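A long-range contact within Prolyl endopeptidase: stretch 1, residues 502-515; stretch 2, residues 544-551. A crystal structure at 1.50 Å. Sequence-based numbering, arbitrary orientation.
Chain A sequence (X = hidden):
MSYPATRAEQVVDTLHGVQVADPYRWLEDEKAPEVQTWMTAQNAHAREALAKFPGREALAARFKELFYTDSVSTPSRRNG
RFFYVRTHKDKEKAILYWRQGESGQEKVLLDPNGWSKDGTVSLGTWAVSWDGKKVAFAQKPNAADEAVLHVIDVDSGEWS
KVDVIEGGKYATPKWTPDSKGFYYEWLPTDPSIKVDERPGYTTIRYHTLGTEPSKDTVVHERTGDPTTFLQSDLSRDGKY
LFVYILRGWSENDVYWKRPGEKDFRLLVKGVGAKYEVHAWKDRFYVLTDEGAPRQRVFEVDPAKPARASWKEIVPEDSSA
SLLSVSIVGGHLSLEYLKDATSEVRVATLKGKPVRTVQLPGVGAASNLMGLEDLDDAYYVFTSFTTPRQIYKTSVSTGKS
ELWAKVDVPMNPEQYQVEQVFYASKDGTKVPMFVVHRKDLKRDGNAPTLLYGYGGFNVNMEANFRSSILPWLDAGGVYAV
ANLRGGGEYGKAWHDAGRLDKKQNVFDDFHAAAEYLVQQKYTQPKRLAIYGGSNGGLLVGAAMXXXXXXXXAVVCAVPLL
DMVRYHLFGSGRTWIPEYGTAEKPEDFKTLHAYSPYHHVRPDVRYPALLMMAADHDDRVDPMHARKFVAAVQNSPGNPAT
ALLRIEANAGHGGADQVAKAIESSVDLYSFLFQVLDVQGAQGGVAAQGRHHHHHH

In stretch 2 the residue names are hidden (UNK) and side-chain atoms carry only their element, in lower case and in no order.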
ATOM      1  N   LYS A 502      18.653   5.843  -4.003  1.00  4.97           N
ATOM      2  CA  LYS A 502      17.316   6.126  -4.538  1.00  4.45           C
ATOM      3  C   LYS A 502      17.304   6.464  -6.022  1.00  5.52           C
ATOM      4  O   LYS A 502      16.356   6.101  -6.739  1.00  6.39           O
ATOM      5  CB  LYS A 502      16.639   7.230  -3.722  1.00  5.07           C
ATOM      6  CG  LYS A 502      15.186   7.516  -4.090  1.00  5.57           C
ATOM      7  CD  LYS A 502      14.269   6.312  -3.797  1.00  6.20           C
ATOM      8  CE  LYS A 502      12.812   6.654  -4.020  1.00  6.88           C
ATOM      9  NZ  LYS A 502      11.906   5.501  -3.690  1.00  5.60           N
ATOM     10  N   GLN A 503      18.354   7.136  -6.501  1.00  5.40           N
ATOM     11  CA  GLN A 503      18.423   7.506  -7.894  1.00  6.43           C
ATOM     12  C   GLN A 503      18.348   6.285  -8.802  1.00  4.68           C
ATOM     13  O   GLN A 503      17.906   6.386  -9.950  1.00  5.79           O
ATOM     14  CB  GLN A 503      19.679   8.323  -8.204  1.00  7.56           C
ATOM     15  CG  GLN A 503      19.834   8.789  -9.641  1.00  6.09           C
ATOM     16  CD  GLN A 503      18.708   9.657 -10.106  1.00  6.61           C
ATOM     17  OE1 GLN A 503      18.287  10.548  -9.364  1.00  6.60           O
ATOM     18  NE2 GLN A 503      18.270   9.487 -11.364  1.00  6.30           N
ATOM     19  N   ASN A 504      18.802   5.117  -8.340  1.00  4.63           N
ATOM     20  CA  ASN A 504      18.668   3.906  -9.160  1.00  4.96           C
ATOM     21  C   ASN A 504      17.217   3.606  -9.546  1.00  4.75           C
ATOM     22  O   ASN A 504      16.946   3.085 -10.618  1.00  5.23           O
ATOM     23  CB  ASN A 504      19.200   2.695  -8.430  1.00  4.79           C
ATOM     24  CG  ASN A 504      20.722   2.670  -8.278  1.00  6.12           C
ATOM     25  OD1 ASN A 504      21.468   3.302  -9.024  1.00  8.02           O
ATOM     26  ND2 ASN A 504      21.190   1.896  -7.308  1.00  7.24           N
ATOM     27  N   VAL A 505      16.263   3.927  -8.674  1.00  4.10           N
ATOM     28  CA  VAL A 505      14.864   3.681  -8.941  1.00  4.68           C
ATOM     29  C   VAL A 505      14.444   4.523 -10.135  1.00  4.32           C
ATOM     30  O   VAL A 505      13.766   4.048 -11.054  1.00  4.62           O
ATOM     31  CB  VAL A 505      14.000   4.088  -7.743  1.00  5.03           C
ATOM     32  CG1 VAL A 505      12.552   3.855  -8.007  1.00  5.92           C
ATOM     33  CG2 VAL A 505      14.438   3.326  -6.514  1.00  4.98           C
ATOM     34  N   PHE A 506      14.823   5.792 -10.112  1.00  4.86           N
ATOM     35  CA  PHE A 506      14.497   6.707 -11.171  1.00  4.69           C
ATOM     36  C   PHE A 506      15.172   6.310 -12.465  1.00  5.02           C
ATOM     37  O   PHE A 506      14.530   6.305 -13.525  1.00  5.24           O
ATOM     38  CB  PHE A 506      14.821   8.157 -10.772  1.00  5.38           C
ATOM     39  CG  PHE A 506      14.315   8.558  -9.386  1.00  4.83           C
ATOM     40  CD1 PHE A 506      13.126   8.077  -8.897  1.00  5.34           C
ATOM     41  CD2 PHE A 506      15.064   9.408  -8.585  1.00  5.87           C
ATOM     42  CE1 PHE A 506      12.670   8.457  -7.654  1.00  5.71           C
ATOM     43  CE2 PHE A 506      14.603   9.783  -7.309  1.00  6.82           C
ATOM     44  CZ  PHE A 506      13.415   9.317  -6.868  1.00  6.57           C
ATOM     45  N   ASP A 507      16.429   5.889 -12.372  1.00  4.77           N
ATOM     46  CA  ASP A 507      17.130   5.383 -13.560  1.00  5.17           C
ATOM     47  C   ASP A 507      16.454   4.140 -14.155  1.00  5.39           C
ATOM     48  O   ASP A 507      16.306   4.029 -15.368  1.00  6.14           O
ATOM     49  CB  ASP A 507      18.578   5.111 -13.263  1.00  5.44           C
ATOM     50  CG  ASP A 507      19.375   6.346 -12.970  1.00  7.44           C
ATOM     51  OD1 ASP A 507      18.969   7.474 -13.346  1.00  9.29           O
ATOM     52  OD2 ASP A 507      20.439   6.228 -12.367  1.00  9.29           O
ATOM     53  N   ASP A 508      15.998   3.225 -13.311  1.00  5.16           N
ATOM     54  CA  ASP A 508      15.236   2.076 -13.780  1.00  3.79           C
ATOM     55  C   ASP A 508      13.973   2.511 -14.498  1.00  5.35           C
ATOM     56  O   ASP A 508      13.597   1.912 -15.485  1.00  5.93           O
ATOM     57  CB  ASP A 508      14.859   1.145 -12.627  1.00  5.09           C
ATOM     58  CG  ASP A 508      16.030   0.434 -12.001  1.00  4.97           C
ATOM     59  OD1 ASP A 508      17.181   0.480 -12.513  1.00  5.53           O
ATOM     60  OD2 ASP A 508      15.848  -0.176 -10.918  1.00  6.63           O
ATOM     61  N   PHE A 509      13.306   3.565 -14.029  1.00  4.91           N
ATOM     62  CA  PHE A 509      12.058   4.008 -14.655  1.00  4.28           C
ATOM     63  C   PHE A 509      12.314   4.716 -15.971  1.00  4.96           C
ATOM     64  O   PHE A 509      11.593   4.466 -16.941  1.00  4.22           O
ATOM     65  CB  PHE A 509      11.315   4.930 -13.688  1.00  4.61           C
ATOM     66  CG  PHE A 509       9.826   5.057 -13.935  1.00  5.53           C
ATOM     67  CD1 PHE A 509       8.987   3.964 -13.945  1.00  6.22           C
ATOM     68  CD2 PHE A 509       9.262   6.291 -14.137  1.00  6.91           C
ATOM     69  CE1 PHE A 509       7.617   4.103 -14.105  1.00  7.08           C
ATOM     70  CE2 PHE A 509       7.886   6.431 -14.302  1.00  8.59           C
ATOM     71  CZ  PHE A 509       7.072   5.323 -14.288  1.00  7.17           C
ATOM     72  N   HIS A 510      13.316   5.606 -16.012  1.00  4.45           N
ATOM     73  CA  HIS A 510      13.662   6.215 -17.294  1.00  4.87           C
ATOM     74  C   HIS A 510      13.967   5.110 -18.350  1.00  5.27           C
ATOM     75  O   HIS A 510      13.565   5.229 -19.497  1.00  5.34           O
ATOM     76  CB  HIS A 510      14.873   7.097 -17.218  1.00  4.06           C
ATOM     77  CG  HIS A 510      14.751   8.301 -16.332  1.00  5.57           C
ATOM     78  ND1 HIS A 510      13.738   9.226 -16.460  1.00  7.52           N
ATOM     79  CD2 HIS A 510      15.582   8.767 -15.363  1.00  5.44           C
ATOM     80  CE1 HIS A 510      13.942  10.200 -15.587  1.00  6.76           C
ATOM     81  NE2 HIS A 510      15.041   9.939 -14.896  1.00  6.37           N
ATOM     82  N   ALA A 511      14.676   4.060 -17.952  1.00  4.07           N
ATOM     83  CA  ALA A 511      15.031   2.980 -18.866  1.00  4.58           C
ATOM     84  C   ALA A 511      13.802   2.209 -19.324  1.00  5.17           C
ATOM     85  O   ALA A 511      13.779   1.726 -20.457  1.00  5.01           O
ATOM     86  CB  ALA A 511      16.065   2.072 -18.225  1.00  5.17           C
ATOM     87  N   ALA A 512      12.779   2.072 -18.481  1.00  4.38           N
ATOM     88  CA  ALA A 512      11.524   1.430 -18.906  1.00  5.09           C
ATOM     89  C   ALA A 512      10.867   2.267 -20.001  1.00  5.60           C
ATOM     90  O   ALA A 512      10.389   1.714 -20.997  1.00  4.65           O
ATOM     91  CB  ALA A 512      10.575   1.279 -17.744  1.00  5.14           C
ATOM     92  N   ALA A 513      10.849   3.585 -19.817  1.00  5.18           N
ATOM     93  CA  ALA A 513      10.273   4.465 -20.811  1.00  6.16           C
ATOM     94  C   ALA A 513      11.018   4.391 -22.118  1.00  6.69           C
ATOM     95  O   ALA A 513      10.413   4.367 -23.189  1.00  7.13           O
ATOM     96  CB  ALA A 513      10.251   5.900 -20.302  1.00  6.38           C
ATOM     97  N   GLU A 514      12.332   4.308 -22.042  1.00  5.56           N
ATOM     98  CA  GLU A 514      13.136   4.192 -23.253  1.00  6.56           C
ATOM     99  C   GLU A 514      12.884   2.831 -23.927  1.00  6.05           C
ATOM    100  O   GLU A 514      12.810   2.742 -25.156  1.00  5.88           O
ATOM    101  CB  GLU A 514      14.618   4.322 -22.950  1.00  7.43           C
ATOM    102  CG  GLU A 514      15.049   5.738 -22.568  1.00 11.01           C
ATOM    103  CD  GLU A 514      16.461   5.793 -21.960  1.00 14.12           C
ATOM    104  OE1 GLU A 514      16.901   4.851 -21.266  1.00 21.11           O
ATOM    105  OE2 GLU A 514      17.161   6.783 -22.226  1.00 20.39           O
ATOM    106  N   TYR A 515      12.756   1.777 -23.129  1.00  5.19           N
ATOM    107  CA  TYR A 515      12.506   0.437 -23.671  1.00  5.58           C
ATOM    108  C   TYR A 515      11.187   0.383 -24.455  1.00  4.89           C
ATOM    109  O   TYR A 515      11.124  -0.177 -25.546  1.00  5.52           O
ATOM    110  CB  TYR A 515      12.469  -0.588 -22.540  1.00  5.72           C
ATOM    111  CG  TYR A 515      12.071  -1.966 -22.984  1.00  4.42           C
ATOM    112  CD1 TYR A 515      10.737  -2.355 -23.033  1.00  6.10           C
ATOM    113  CD2 TYR A 515      13.014  -2.898 -23.392  1.00  5.02           C
ATOM    114  CE1 TYR A 515      10.358  -3.607 -23.482  1.00  6.33           C
ATOM    115  CE2 TYR A 515      12.654  -4.141 -23.786  1.00  4.61           C
ATOM    116  CZ  TYR A 515      11.324  -4.523 -23.820  1.00  6.38           C
ATOM    117  OH  TYR A 515      10.946  -5.768 -24.276  1.00  7.00           O
ATOM    118  N   UNK A 544      11.035  15.830 -13.936  1.00  6.29           N
ATOM    119  CA  UNK A 544      11.997  16.917 -13.757  1.00  6.50           C
ATOM    120  C   UNK A 544      13.375  16.570 -14.303  1.00  6.98           C
ATOM    121  O   UNK A 544      14.117  17.461 -14.736  1.00  8.17           O
ATOM    122  c   UNK A 544      10.800  18.099 -11.806  1.00  6.55           C
ATOM    123  o   UNK A 544      12.300  16.277 -11.401  1.00  6.27           O
ATOM    124  c   UNK A 544      12.096  17.380 -12.279  1.00  5.89           C
ATOM    125  N   UNK A 545      13.743  15.293 -14.273  1.00  5.62           N
ATOM    126  CA  UNK A 545      15.048  14.840 -14.801  1.00  5.94           C
ATOM    127  C   UNK A 545      15.109  14.687 -16.308  1.00  6.83           C
ATOM    128  O   UNK A 545      16.091  15.093 -16.941  1.00  9.18           O
ATOM    129  o   UNK A 545      16.188  11.328 -12.529  1.00  8.94           O
ATOM    130  c   UNK A 545      16.215  12.430 -11.972  1.00  9.03           C
ATOM    131  c   UNK A 545      15.450  13.512 -14.141  1.00  6.60           C
ATOM    132  n   UNK A 545      16.665  12.593 -10.728  1.00 10.03           N
ATOM    133  c   UNK A 545      15.723  13.678 -12.659  1.00  7.08           C
ATOM    134  N   UNK A 546      14.081  14.073 -16.881  1.00  6.34           N
ATOM    135  CA  UNK A 546      14.072  13.714 -18.290  1.00  7.30           C
ATOM    136  C   UNK A 546      12.706  13.981 -18.884  1.00  7.74           C
ATOM    137  O   UNK A 546      12.030  13.068 -19.366  1.00  8.01           O
ATOM    138  c   UNK A 546      15.818  11.897 -17.964  1.00 12.79           C
ATOM    139  c   UNK A 546      16.909  12.221 -18.878  1.00 18.78           C
ATOM    140  n   UNK A 546      17.463   9.379 -19.569  1.00 23.91           N
ATOM    141  n   UNK A 546      16.841  11.559 -20.188  1.00 18.26           N
ATOM    142  n   UNK A 546      17.041   9.892 -21.744  1.00 21.32           N
ATOM    143  c   UNK A 546      14.444  12.251 -18.478  1.00  9.48           C
ATOM    144  c   UNK A 546      17.114  10.278 -20.473  1.00 19.63           C
ATOM    145  N   UNK A 547      12.277  15.237 -18.880  1.00  7.28           N
ATOM    146  CA  UNK A 547      10.940  15.584 -19.367  1.00  8.11           C
ATOM    147  C   UNK A 547      10.702  15.152 -20.821  1.00  8.74           C
ATOM    148  O   UNK A 547       9.560  14.817 -21.166  1.00 10.31           O
ATOM    149  c   UNK A 547      12.340  17.545 -19.169  1.00  7.16           C
ATOM    150  c   UNK A 547      13.032  16.434 -18.441  1.00  7.81           C
ATOM    151  c   UNK A 547      10.891  17.114 -19.196  1.00  7.85           C
ATOM    152  N   UNK A 548      11.752  15.125 -21.627  1.00  8.89           N
ATOM    153  CA  UNK A 548      11.650  14.756 -23.023  1.00  8.46           C
ATOM    154  C   UNK A 548      11.229  13.330 -23.289  1.00  9.09           C
ATOM    155  O   UNK A 548      10.831  13.015 -24.398  1.00 11.50           O
ATOM    156  o   UNK A 548      15.828  13.579 -21.918  1.00 19.37           O
ATOM    157  c   UNK A 548      14.854  14.332 -22.139  1.00 14.06           C
ATOM    158  c   UNK A 548      12.964  15.083 -23.750  1.00 10.76           C
ATOM    159  o   UNK A 548      14.550  15.252 -21.341  1.00 15.35           O
ATOM    160  c   UNK A 548      14.117  14.139 -23.476  1.00 12.45           C
ATOM    161  N   UNK A 549      11.297  12.465 -22.290  1.00  7.49           N
ATOM    162  CA  UNK A 549      10.879  11.061 -22.479  1.00  7.08           C
ATOM    163  C   UNK A 549       9.370  10.840 -22.382  1.00  6.49           C
ATOM    164  O   UNK A 549       8.901   9.765 -22.739  1.00  7.58           O
ATOM    165  c   UNK A 549      13.057  10.005 -21.461  1.00  8.48           C
ATOM    166  c   UNK A 549      13.543   9.505 -22.805  1.00  8.94           C
ATOM    167  c   UNK A 549      11.553  10.150 -21.452  1.00  7.89           C
ATOM    168  c   UNK A 549      13.536   9.064 -20.361  1.00  9.37           C
ATOM    169  N   UNK A 550       8.626  11.827 -21.902  1.00  5.41           N
ATOM    170  CA  UNK A 550       7.248  11.644 -21.469  1.00  7.43           C
ATOM    171  C   UNK A 550       6.309  12.673 -22.079  1.00  9.30           C
ATOM    172  O   UNK A 550       6.684  13.838 -22.256  1.00 12.29           O
ATOM    173  c   UNK A 550       9.308  11.459 -18.592  1.00  6.66           C
ATOM    174  c   UNK A 550       8.212  10.893 -19.223  1.00  7.31           C
ATOM    175  c   UNK A 550       8.098   9.505 -19.196  1.00  6.67           C
ATOM    176  c   UNK A 550       9.028   8.738 -18.552  1.00  6.41           C
ATOM    177  c   UNK A 550      10.130   9.322 -17.929  1.00  5.65           C
ATOM    178  o   UNK A 550      11.081   8.558 -17.327  1.00  7.06           O
ATOM    179  c   UNK A 550       7.176  11.745 -19.942  1.00  7.66           C
ATOM    180  c   UNK A 550      10.273  10.703 -17.945  1.00  6.22           C
ATOM    181  N   UNK A 551       5.102  12.237 -22.426  1.00  7.15           N
ATOM    182  CA  UNK A 551       4.060  13.105 -22.928  1.00  6.32           C
ATOM    183  C   UNK A 551       3.121  13.628 -21.846  1.00  7.43           C
ATOM    184  O   UNK A 551       2.595  14.757 -21.945  1.00  8.69           O
TER
HETATM  185  O   HOH W   1      10.452   7.555 -23.789  1.00 15.46           O

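Position 544 has three side-chain atoms, one carbon bearing an oxygen and a second carbon, and none of them touches stretch 1. This small branched group is Thr-544, near the end of a helix; its hydroxyl is hydrogen-bonded elsewhere in the structure.

Position 545 carries three carbons in a row, the third holding one oxygen and one nitrogen, and it reaches Gln-503, Phe-506 and His-510. An unbranched chain of this length ending in an amide is Gln-545. An amide suits the place because it both gives and accepts. Its NE2 donates to Gln-503 OE1 (2.9 Å), while its OE1 accepts from Gln-503 NE2 (3.0 Å) and from His-510 NE2 (3.0 Å). Gln-503 NE2 also donates to Asp-507 OD1 (2.9 Å), which helps to hold the paired amide in place.

At 546 three carbons lead to a nitrogen and then to a carbon bearing two more nitrogens, a guanidinium. One of the chain carbons lies over a face of the His-510 ring, and a terminal nitrogen approaches Glu-514 OE2. This is Arg-546, the first residue to leave helical phi/psi. Its CG sits 3.6 Å from the centroid of the His-510 ring, a CH-pi contact, and its NH2 forms a salt bridge with Glu-514 OE2 (3.1 Å). The side chain thus offers aliphatic carbon to the ring and charge to the carboxylate.

At 547 three carbons close a ring onto the backbone nitrogen and touch nothing on stretch 1; this is Pro-547. It opens a short 3-10 segment, where its ring-restricted phi, here -58°, fits well.

Position 548 has three carbons, the third bearing two oxygens, exposed and clear of stretch 1: Glu-548. Its OE2 accepts from Arg-546 NE (2.8 Å) in a second salt bridge.

At 549 four carbons, forked at the second, lie against His-510 and Glu-514, which marks Leu-549. Its CD1 is 3.9 Å from His-510 ND1 and its CD2 4.1 Å from Glu-514 CG. A forked, apolar side chain can pack beside the ring and the aliphatic part of Glu-514 without needing a polar partner.

Position 550 has one carbon, then a six-carbon ring bearing an oxygen; the ring meets Ala-513 and the oxygen reaches His-510. This is Tyr-550. Its ring offers an apolar surface, with CE1 3.6 Å from Ala-513 CB, while the OH at its end hydrogen-bonds His-510 ND1 (2.9 Å).

Position 551 has no side-chain atoms and lies beyond reach of the helix; it is Gly-551.

The contact centres on His-510, whose two ring nitrogens are hydrogen-bonded to Gln-545 and Tyr-550 while Arg-546 covers one face. The amide pair and the Glu-514 salt bridge add polar links, and a water donates to Leu-549 O (2.9 Å) and, weakly, to Ala-513 O (3.2 Å), joining the two backbones.

Stretch 2 (544-551) TQRPELYG
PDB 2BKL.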